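Local structure of chitinase (Paenibacillus sp. FPU-7, 5GZT) at residues P897-G900 against A901-V904; I821-Q824 against R825-P829; G155-K158 against D159-T162; T637-S640 against R641-K645. The protein probably hydrolyses internal beta-1,4 linkages between N-acetylglucosamine units of chitin and chitodextrins, acting as an endochitinase. All coordinates share one frame; numbering follows the deposited sequence.

Contact 1 of 4, residues P897-G900 against A901-V904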
loop_
_atom_site.group_PDB
_atom_site.type_symbol
_atom_site.label_atom_id
_atom_site.label_comp_id
_atom_site.label_asym_id
_atom_site.label_seq_id
_atom_site.Cartn_x
_atom_site.Cartn_y
_atom_site.Cartn_z
ATOM N N PRO B 897 -8.791 -6.586 -40.490
ATOM C CA PRO B 897 -9.201 -7.985 -40.353
ATOM C C PRO B 897 -10.027 -8.243 -39.099
ATOM O O PRO B 897 -9.732 -7.655 -38.039
ATOM C CB PRO B 897 -7.891 -8.726 -40.249
ATOM C CG PRO B 897 -6.932 -7.846 -41.001
ATOM C CD PRO B 897 -7.358 -6.461 -40.671
ATOM N N VAL B 898 -10.997 -9.153 -39.226
ATOM C CA VAL B 898 -11.789 -9.727 -38.091
ATOM C C VAL B 898 -12.866 -8.779 -37.656
ATOM O O VAL B 898 -14.065 -9.106 -37.717
ATOM C CB VAL B 898 -10.976 -10.189 -36.883
ATOM C CG1 VAL B 898 -11.902 -10.804 -35.806
ATOM C CG2 VAL B 898 -9.938 -11.219 -37.267
ATOM N N TYR B 899 -12.463 -7.606 -37.201
ATOM C CA TYR B 899 -13.428 -6.645 -36.759
ATOM C C TYR B 899 -13.965 -5.717 -37.807
ATOM O O TYR B 899 -14.986 -5.064 -37.571
ATOM C CB TYR B 899 -12.944 -5.869 -35.521
ATOM C CG TYR B 899 -11.739 -4.951 -35.645
ATOM C CD1 TYR B 899 -10.414 -5.463 -35.649
ATOM C CD2 TYR B 899 -11.879 -3.570 -35.670
ATOM C CE1 TYR B 899 -9.300 -4.605 -35.760
ATOM C CE2 TYR B 899 -10.739 -2.739 -35.760
ATOM C CZ TYR B 899 -9.474 -3.293 -35.765
ATOM O OH TYR B 899 -8.389 -2.481 -35.837
ATOM N N GLY B 900 -13.335 -5.624 -38.977
ATOM C CA GLY B 900 -13.906 -4.875 -40.060
ATOM C C GLY B 900 -14.129 -3.397 -39.773
ATOM O O GLY B 900 -15.030 -2.720 -40.395
ATOM N N ALA B 901 -13.313 -2.851 -38.894
ATOM C CA ALA B 901 -13.507 -1.461 -38.375
ATOM C C ALA B 901 -14.907 -1.282 -37.808
ATOM O O ALA B 901 -15.532 -0.214 -37.971
ATOM C CB ALA B 901 -13.234 -0.444 -39.443
ATOM N N PHE B 902 -15.395 -2.352 -37.180
ATOM C CA PHE B 902 -16.714 -2.401 -36.525
ATOM C C PHE B 902 -17.854 -2.230 -37.545
ATOM O O PHE B 902 -18.691 -1.384 -37.407
ATOM C CB PHE B 902 -16.764 -1.366 -35.367
ATOM C CG PHE B 902 -15.614 -1.514 -34.412
ATOM C CD1 PHE B 902 -15.529 -2.632 -33.596
ATOM C CD2 PHE B 902 -14.581 -0.592 -34.382
ATOM C CE1 PHE B 902 -14.444 -2.826 -32.751
ATOM C CE2 PHE B 902 -13.484 -0.781 -33.517
ATOM C CZ PHE B 902 -13.410 -1.901 -32.711
ATOM N N GLY B 903 -17.868 -3.066 -38.564
ATOM C CA GLY B 903 -18.962 -3.109 -39.521
ATOM C C GLY B 903 -18.829 -2.180 -40.709
ATOM O O GLY B 903 -19.710 -2.160 -41.510
ATOM N N VAL B 904 -17.704 -1.497 -40.887
ATOM C CA VAL B 904 -17.483 -0.700 -42.107
ATOM C C VAL B 904 -17.209 -1.587 -43.346
ATOM O O VAL B 904 -17.584 -1.221 -44.470
ATOM C CB VAL B 904 -16.371 0.331 -41.914
ATOM C CG1 VAL B 904 -16.178 1.185 -43.165
ATOM C CG2 VAL B 904 -16.713 1.240 -40.758
#
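Tyr-899 and Phe-902 bring their rings together across one tight turn of chain. The Phe-902 ring takes Tyr-899 CD2 over one face, near the rim, with CD2 3.7 Å from CZ of Phe-902. The centroids are 5.1 Å apart and the planes 44° to each other, too tilted for a stack and too shallow for a T-shape. Tyr-899 can reach this spot because its CG stands between the backbone N and the carbonyl carbon (chi1 65°), which brings the ring to the turn, CD2 3.6 Å from Ala-901 N. The backbone of the turn is compact: Phe-902 N donates to Tyr-899 O at 2.8 Å, and a weak bond of 3.0 Å joins Val-904 N to Gly-900 O. Positive phi at every residue from Gly-900 to Gly-903 makes this a short left-handed helical turn. Packing is closest at Gly-900 and Ala-901, which are buried; Phe-902 and Gly-903 form the loose, solvent-facing side. The turn follows strand 889-893, the fourth of the C-terminal barrel, which in family 18 carries the catalytic acidic motif. Tyr-899 also meets the ring of Tyr-896 and rests on helix 947-952, and Ala-901 touches Trp-856.

Contact 2 of 4, residues I821-Q824 against R825-P829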
loop_
_atom_site.group_PDB
_atom_site.type_symbol
_atom_site.label_atom_id
_atom_site.label_comp_id
_atom_site.label_asym_id
_atom_site.label_seq_id
_atom_site.Cartn_x
_atom_site.Cartn_y
_atom_site.Cartn_z
ATOM N N ILE B 821 -18.351 16.400 -56.759
ATOM C CA ILE B 821 -17.444 15.452 -56.170
ATOM C C ILE B 821 -17.586 14.093 -56.887
ATOM O O ILE B 821 -16.596 13.535 -57.300
ATOM C CB ILE B 821 -17.658 15.376 -54.655
ATOM C CG1 ILE B 821 -17.299 16.732 -53.992
ATOM C CG2 ILE B 821 -16.831 14.273 -54.064
ATOM C CD1 ILE B 821 -17.592 16.830 -52.486
ATOM N N ARG B 822 -18.813 13.637 -57.161
ATOM C CA ARG B 822 -19.012 12.393 -57.870
ATOM C C ARG B 822 -18.336 12.411 -59.217
ATOM O O ARG B 822 -17.749 11.409 -59.624
ATOM C CB ARG B 822 -20.506 11.998 -58.061
ATOM C CG ARG B 822 -21.192 11.654 -56.757
ATOM C CD ARG B 822 -22.645 11.193 -56.904
ATOM N NE ARG B 822 -23.164 10.849 -55.557
ATOM C CZ ARG B 822 -24.183 10.011 -55.288
ATOM N NH1 ARG B 822 -24.851 9.387 -56.263
ATOM N NH2 ARG B 822 -24.524 9.771 -54.016
ATOM N N GLU B 823 -18.467 13.510 -59.947
ATOM C CA GLU B 823 -17.855 13.608 -61.282
ATOM C C GLU B 823 -16.350 13.609 -61.132
ATOM O O GLU B 823 -15.655 13.015 -61.897
ATOM C CB GLU B 823 -18.303 14.898 -62.029
ATOM C CG GLU B 823 -17.734 15.089 -63.450
ATOM C CD GLU B 823 -18.312 14.167 -64.565
ATOM O OE1 GLU B 823 -18.046 14.481 -65.742
ATOM O OE2 GLU B 823 -18.986 13.131 -64.348
ATOM N N GLN B 824 -15.851 14.354 -60.184
ATOM C CA GLN B 824 -14.386 14.412 -59.996
ATOM C C GLN B 824 -13.833 12.991 -59.598
ATOM O O GLN B 824 -12.789 12.611 -60.029
ATOM C CB GLN B 824 -14.144 15.465 -58.957
ATOM C CG GLN B 824 -12.863 15.535 -58.207
ATOM C CD GLN B 824 -13.125 16.392 -56.958
ATOM O OE1 GLN B 824 -13.904 17.365 -57.013
ATOM N NE2 GLN B 824 -12.546 16.003 -55.828
ATOM N N ARG B 825 -14.591 12.243 -58.805
ATOM C CA ARG B 825 -14.180 10.907 -58.351
ATOM C C ARG B 825 -14.213 9.927 -59.493
ATOM O O ARG B 825 -13.247 9.195 -59.694
ATOM C CB ARG B 825 -14.969 10.493 -57.115
ATOM C CG ARG B 825 -14.472 11.250 -55.884
ATOM C CD ARG B 825 -15.065 10.760 -54.609
ATOM N NE ARG B 825 -14.332 11.332 -53.507
ATOM C CZ ARG B 825 -14.430 10.963 -52.230
ATOM N NH1 ARG B 825 -15.251 10.006 -51.811
ATOM N NH2 ARG B 825 -13.698 11.582 -51.333
ATOM N N ARG B 826 -15.263 9.974 -60.322
ATOM C CA ARG B 826 -15.353 9.124 -61.535
ATOM C C ARG B 826 -14.176 9.337 -62.463
ATOM O O ARG B 826 -13.742 8.387 -63.141
ATOM C CB ARG B 826 -16.665 9.324 -62.315
ATOM C CG ARG B 826 -17.904 8.776 -61.591
ATOM C CD ARG B 826 -19.216 8.713 -62.420
ATOM N NE ARG B 826 -19.700 10.029 -62.868
ATOM C CZ ARG B 826 -20.564 10.807 -62.214
ATOM N NH1 ARG B 826 -21.144 10.457 -61.065
ATOM N NH2 ARG B 826 -20.886 11.968 -62.741
ATOM N N ASN B 827 -13.682 10.566 -62.483
ATOM C CA ASN B 827 -12.566 10.972 -63.289
ATOM C C ASN B 827 -11.238 11.137 -62.476
ATOM O O ASN B 827 -10.338 11.863 -62.881
ATOM C CB ASN B 827 -12.899 12.320 -63.936
ATOM C CG ASN B 827 -13.986 12.191 -64.957
ATOM O OD1 ASN B 827 -15.111 12.598 -64.717
ATOM N ND2 ASN B 827 -13.680 11.555 -66.055
ATOM N N ASN B 828 -11.109 10.405 -61.388
ATOM C CA ASN B 828 -9.891 10.443 -60.580
ATOM C C ASN B 828 -8.665 10.309 -61.470
ATOM O O ASN B 828 -8.599 9.438 -62.336
ATOM C CB ASN B 828 -9.906 9.348 -59.529
ATOM C CG ASN B 828 -8.937 9.629 -58.452
ATOM O OD1 ASN B 828 -9.170 10.496 -57.617
ATOM N ND2 ASN B 828 -7.791 8.985 -58.530
ATOM N N PRO B 829 -7.715 11.227 -61.303
ATOM C CA PRO B 829 -6.599 11.354 -62.204
ATOM C C PRO B 829 -5.462 10.336 -62.025
ATOM O O PRO B 829 -4.320 10.705 -61.959
ATOM C CB PRO B 829 -6.112 12.781 -61.918
ATOM C CG PRO B 829 -6.386 12.961 -60.471
ATOM C CD PRO B 829 -7.695 12.242 -60.247
HETATM O O HOH W 1 -10.976 12.480 -57.311
HETATM O O HOH W 2 -10.994 14.247 -60.943
#
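Arg-826 reaches back along its helix to Glu-823, where NH2 meets OE2 at 2.7 Å in a salt bridge. The N-H...O angle is 142°. OE2 is met on its anti side and the planes stand 66° apart, not the flat two-pronged pairing; NH2 alone makes the bond. A bend at chi3 (-63°) folds the arginine back until one face of its guanidinium lies over Arg-822 O and Glu-823 CA, with NH1 3.4 Å from Arg-822 CB. On another flank Arg-825 runs alongside Ile-821, both side chains pointing the same way, its NE 3.9 Å from Ile-821 CG2. Helical bonds hold these chains in step, Arg-825 N to Ile-821 O at 2.8 Å and Arg-826 N to Arg-822 O at 3.0 Å. At the helix end a water donates to Gln-824 O (2.6 Å). Further out, Glu-819 also grips Arg-826 NH2, while Arg-825 NH1 pairs with Glu-815 and its guanidinium makes a cation-pi contact with Trp-812. A leucine in place of Arg-825 would probably leave Glu-815 without its charged mate and strip Trp-812 of its cation. Helix 819-826 thus packs on helix 810-813 at the surface of the C-terminal barrel, and helix 830-843 follows directly.

Contact 3 of 4, residues G155-K158 against D159-T162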
loop_
_atom_site.group_PDB
_atom_site.type_symbol
_atom_site.label_atom_id
_atom_site.label_comp_id
_atom_site.label_asym_id
_atom_site.label_seq_id
_atom_site.Cartn_x
_atom_site.Cartn_y
_atom_site.Cartn_z
ATOM N N GLY B 155 1.702 -20.121 45.661
ATOM C CA GLY B 155 2.683 -20.437 46.714
ATOM C C GLY B 155 3.219 -21.790 46.522
ATOM O O GLY B 155 2.653 -22.574 45.775
ATOM N N ILE B 156 4.330 -22.098 47.200
ATOM C CA ILE B 156 5.063 -23.334 46.951
ATOM C C ILE B 156 4.310 -24.604 47.261
ATOM O O ILE B 156 4.583 -25.675 46.673
ATOM C CB ILE B 156 6.427 -23.296 47.747
ATOM C CG1 ILE B 156 7.441 -24.238 47.140
ATOM C CG2 ILE B 156 6.242 -23.630 49.229
ATOM C CD1 ILE B 156 8.805 -24.126 47.836
ATOM N N ALA B 157 3.380 -24.574 48.213
ATOM C CA ALA B 157 2.674 -25.800 48.588
ATOM C C ALA B 157 1.183 -25.850 48.024
ATOM O O ALA B 157 0.324 -26.611 48.554
ATOM C CB ALA B 157 2.694 -25.961 50.100
ATOM N N LYS B 158 0.926 -25.051 47.000
ATOM C CA LYS B 158 -0.360 -24.960 46.255
ATOM C C LYS B 158 -1.038 -26.262 46.078
ATOM O O LYS B 158 -2.243 -26.353 46.326
ATOM C CB LYS B 158 -0.117 -24.607 44.799
ATOM C CG LYS B 158 0.040 -23.199 44.497
ATOM C CD LYS B 158 -0.041 -22.925 43.003
ATOM C CE LYS B 158 0.680 -23.922 42.148
ATOM N NZ LYS B 158 0.782 -23.275 40.832
ATOM N N ASP B 159 -0.264 -27.227 45.549
ATOM C CA ASP B 159 -0.787 -28.496 45.060
ATOM C C ASP B 159 -1.102 -29.492 46.139
ATOM O O ASP B 159 -1.721 -30.568 45.868
ATOM C CB ASP B 159 0.192 -29.185 44.088
ATOM C CG ASP B 159 0.399 -28.445 42.827
ATOM O OD1 ASP B 159 -0.520 -27.790 42.309
ATOM O OD2 ASP B 159 1.523 -28.549 42.309
ATOM N N SER B 160 -0.694 -29.158 47.356
ATOM C CA SER B 160 -1.031 -29.968 48.519
ATOM C C SER B 160 -2.393 -29.717 49.182
ATOM O O SER B 160 -2.768 -30.440 50.134
ATOM C CB SER B 160 0.041 -29.739 49.611
ATOM O OG SER B 160 -0.158 -28.474 50.306
ATOM N N VAL B 161 -3.082 -28.673 48.822
ATOM C CA VAL B 161 -4.293 -28.328 49.581
ATOM C C VAL B 161 -5.452 -29.192 49.052
ATOM O O VAL B 161 -5.458 -29.617 47.900
ATOM C CB VAL B 161 -4.664 -26.827 49.537
ATOM C CG1 VAL B 161 -3.483 -25.972 49.964
ATOM C CG2 VAL B 161 -5.134 -26.395 48.177
ATOM N N THR B 162 -6.379 -29.498 49.935
ATOM C CA THR B 162 -7.618 -30.187 49.544
ATOM C C THR B 162 -8.809 -29.220 49.535
ATOM O O THR B 162 -8.851 -28.234 50.277
ATOM C CB THR B 162 -7.914 -31.351 50.433
ATOM O OG1 THR B 162 -7.822 -30.923 51.792
ATOM C CG2 THR B 162 -6.962 -32.514 50.103
HETATM O O HOH W 3 2.589 -27.300 45.210
#
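Ala-157 O is gripped twice by Ser-160, whose hydroxyl OG donates to it at 2.6 Å and whose backbone N does so at 3.0 Å. The hydroxyl lies in the carbonyl plane, whereas the N stands 52° above it, so the two donors arrive from different directions. Ser-160 OG reaches back because it sits between its own N and carbonyl carbon (chi1 78°), which turns it back toward Ala-157. Val-161 CG2 packs 3.4 Å from Lys-158 O. A water bridges the chain, donating to Ile-156 O at 3.0 Å and accepting from Asp-159 N at 2.9 Å. Lys-158 and Asp-159 lie side by side, but NZ and OD1 stay 4.9 Å apart, so any attraction between them is loose. A type I turn from Gly-155 to Lys-158 runs straight into a 3-10 turn, between strands 152-154 and 162-163 at the end of the parallel beta-solenoid. Gly-143 N also bonds to Ser-160 OG, and an alanine here would probably leave that amide without its acceptor and Ala-157 O with one donor fewer. By both donating and accepting, the hydroxyl ties this turn to the preceding coil, which implies that the turn's position rests on hydrogen bonding more than on charge.

Contact 4 of 4, residues T637-S640 against R641-K645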
loop_
_atom_site.group_PDB
_atom_site.type_symbol
_atom_site.label_atom_id
_atom_site.label_comp_id
_atom_site.label_asym_id
_atom_site.label_seq_id
_atom_site.Cartn_x
_atom_site.Cartn_y
_atom_site.Cartn_z
ATOM N N THR B 637 7.616 -1.745 -9.410
ATOM C CA THR B 637 8.284 -2.969 -8.995
ATOM C C THR B 637 7.575 -3.593 -7.807
ATOM O O THR B 637 7.349 -4.871 -7.707
ATOM C CB THR B 637 9.783 -2.689 -8.586
ATOM O OG1 THR B 637 10.533 -2.146 -9.685
ATOM C CG2 THR B 637 10.414 -3.933 -8.130
ATOM N N ILE B 638 7.249 -2.712 -6.880
ATOM C CA ILE B 638 6.533 -3.125 -5.672
ATOM C C ILE B 638 5.183 -3.796 -5.980
ATOM O O ILE B 638 4.928 -4.951 -5.532
ATOM C CB ILE B 638 6.437 -1.981 -4.677
ATOM C CG1 ILE B 638 7.834 -1.686 -4.129
ATOM C CG2 ILE B 638 5.586 -2.334 -3.436
ATOM C CD1 ILE B 638 7.984 -0.399 -3.338
ATOM N N TYR B 639 4.343 -3.133 -6.776
ATOM C CA TYR B 639 3.133 -3.714 -7.276
ATOM C C TYR B 639 3.362 -5.028 -8.013
ATOM O O TYR B 639 2.636 -6.023 -7.713
ATOM C CB TYR B 639 2.351 -2.718 -8.187
ATOM C CG TYR B 639 1.006 -3.276 -8.576
ATOM C CD1 TYR B 639 -0.080 -3.184 -7.739
ATOM C CD2 TYR B 639 0.838 -3.913 -9.796
ATOM C CE1 TYR B 639 -1.300 -3.750 -8.109
ATOM C CE2 TYR B 639 -0.357 -4.455 -10.177
ATOM C CZ TYR B 639 -1.411 -4.401 -9.326
ATOM O OH TYR B 639 -2.592 -4.990 -9.731
ATOM N N SER B 640 4.319 -5.089 -8.941
ATOM C CA SER B 640 4.525 -6.339 -9.702
ATOM C C SER B 640 4.840 -7.516 -8.807
ATOM O O SER B 640 4.464 -8.646 -9.101
ATOM C CB SER B 640 5.669 -6.258 -10.723
ATOM O OG SER B 640 5.299 -5.361 -11.687
ATOM N N ARG B 641 5.624 -7.248 -7.786
ATOM C CA ARG B 641 6.091 -8.310 -6.892
ATOM C C ARG B 641 5.011 -8.809 -6.003
ATOM O O ARG B 641 4.866 -10.023 -5.842
ATOM C CB ARG B 641 7.234 -7.808 -6.060
ATOM C CG ARG B 641 8.478 -7.768 -6.891
ATOM C CD ARG B 641 9.112 -9.161 -6.766
ATOM N NE ARG B 641 10.103 -9.356 -7.797
ATOM C CZ ARG B 641 10.782 -10.470 -7.969
ATOM N NH1 ARG B 641 10.628 -11.491 -7.133
ATOM N NH2 ARG B 641 11.628 -10.542 -8.977
ATOM N N LEU B 642 4.219 -7.908 -5.439
ATOM C CA LEU B 642 3.184 -8.343 -4.546
ATOM C C LEU B 642 1.990 -8.863 -5.236
ATOM O O LEU B 642 1.236 -9.555 -4.614
ATOM C CB LEU B 642 2.718 -7.256 -3.592
ATOM C CG LEU B 642 3.633 -6.888 -2.448
ATOM C CD1 LEU B 642 2.872 -5.879 -1.613
ATOM C CD2 LEU B 642 4.064 -8.048 -1.577
ATOM N N TYR B 643 1.794 -8.523 -6.503
ATOM C CA TYR B 643 0.682 -9.021 -7.249
ATOM C C TYR B 643 1.054 -10.106 -8.282
ATOM O O TYR B 643 0.233 -10.425 -9.144
ATOM C CB TYR B 643 -0.133 -7.813 -7.811
ATOM C CG TYR B 643 -0.888 -7.185 -6.668
ATOM C CD1 TYR B 643 -0.273 -6.325 -5.802
ATOM C CD2 TYR B 643 -2.214 -7.553 -6.394
ATOM C CE1 TYR B 643 -0.925 -5.808 -4.706
ATOM C CE2 TYR B 643 -2.920 -7.044 -5.282
ATOM C CZ TYR B 643 -2.315 -6.151 -4.448
ATOM O OH TYR B 643 -2.984 -5.693 -3.315
ATOM N N ALA B 644 2.264 -10.673 -8.199
ATOM C CA ALA B 644 2.683 -11.695 -9.130
ATOM C C ALA B 644 1.857 -13.006 -8.945
ATOM O O ALA B 644 1.640 -13.470 -7.825
ATOM C CB ALA B 644 4.155 -12.005 -8.928
ATOM N N LYS B 645 1.406 -13.589 -10.049
ATOM C CA LYS B 645 0.738 -14.918 -10.020
ATOM C C LYS B 645 1.654 -16.008 -9.421
ATOM O O LYS B 645 2.779 -16.228 -9.914
ATOM C CB LYS B 645 0.163 -15.313 -11.424
ATOM C CG LYS B 645 1.140 -15.661 -12.578
ATOM C CD LYS B 645 1.819 -14.465 -13.289
ATOM C CE LYS B 645 3.212 -14.091 -12.728
ATOM N NZ LYS B 645 3.516 -12.628 -12.674
#
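The last turn of helix 633-642, which follows the eighth strand of the N-terminal family 18 barrel, sets Tyr-639 over Tyr-643 with an i to i+4 spacing. Their ring planes are only 10° apart, yet with centroids separated by 4.7 Å the rings are slid so far that they barely overlap. Tyr-639 CE1 lies over one face of the Tyr-643 ring, toward its rim, 3.6 Å from CD1. In return Tyr-643 CB sits over the face of Tyr-639 in a CH-pi contact, 4.1 Å from the ring centroid. Tyr-639 holds CG anti to its N (chi1 -173°) while Tyr-643 turns CG beside its own (chi1 -74°), torsions that swing both rings to the same flank of the helix, where their faces come together. Tyr-639 O accepts from Tyr-643 N at 2.9 Å and also lies in plane at the edge of the Tyr-643 ring. Two residues earlier, Arg-641 N bonds to Thr-637 O at 2.9 Å, and CB and CG of Arg-641 pass close by that same oxygen before its guanidinium pairs with Glu-610. Tyr-643 OH is anchored on Gly-277 O. Ile-638 and Leu-642 face strand 619-623, the inward packing of a helix against its strand that typifies a TIM barrel, with the tyrosine pair closing the helix end.

In the fold
Contacts 1 and 2 lie in the same C-terminal family 18 barrel, 27 Å apart between centres and about 12 Å at their nearest atoms. Contact 1 is the one placed just after the strand that bears the family's catalytic motif; contact 2 sits on the outer surface. Contact 4 ends the N-terminal barrel, close to the centre of the chain, with its centre 36 Å from that of contact 1 and 59 Å from that of contact 2. Contact 3 belongs to the N-terminal solenoid, the region that also holds the sodium ion bound at Glu-44, Thr-50, Phe-52 and Ser-72. Its centre is 115 Å from that of contact 2, across the elongated molecule, and no two of the four contacts touch.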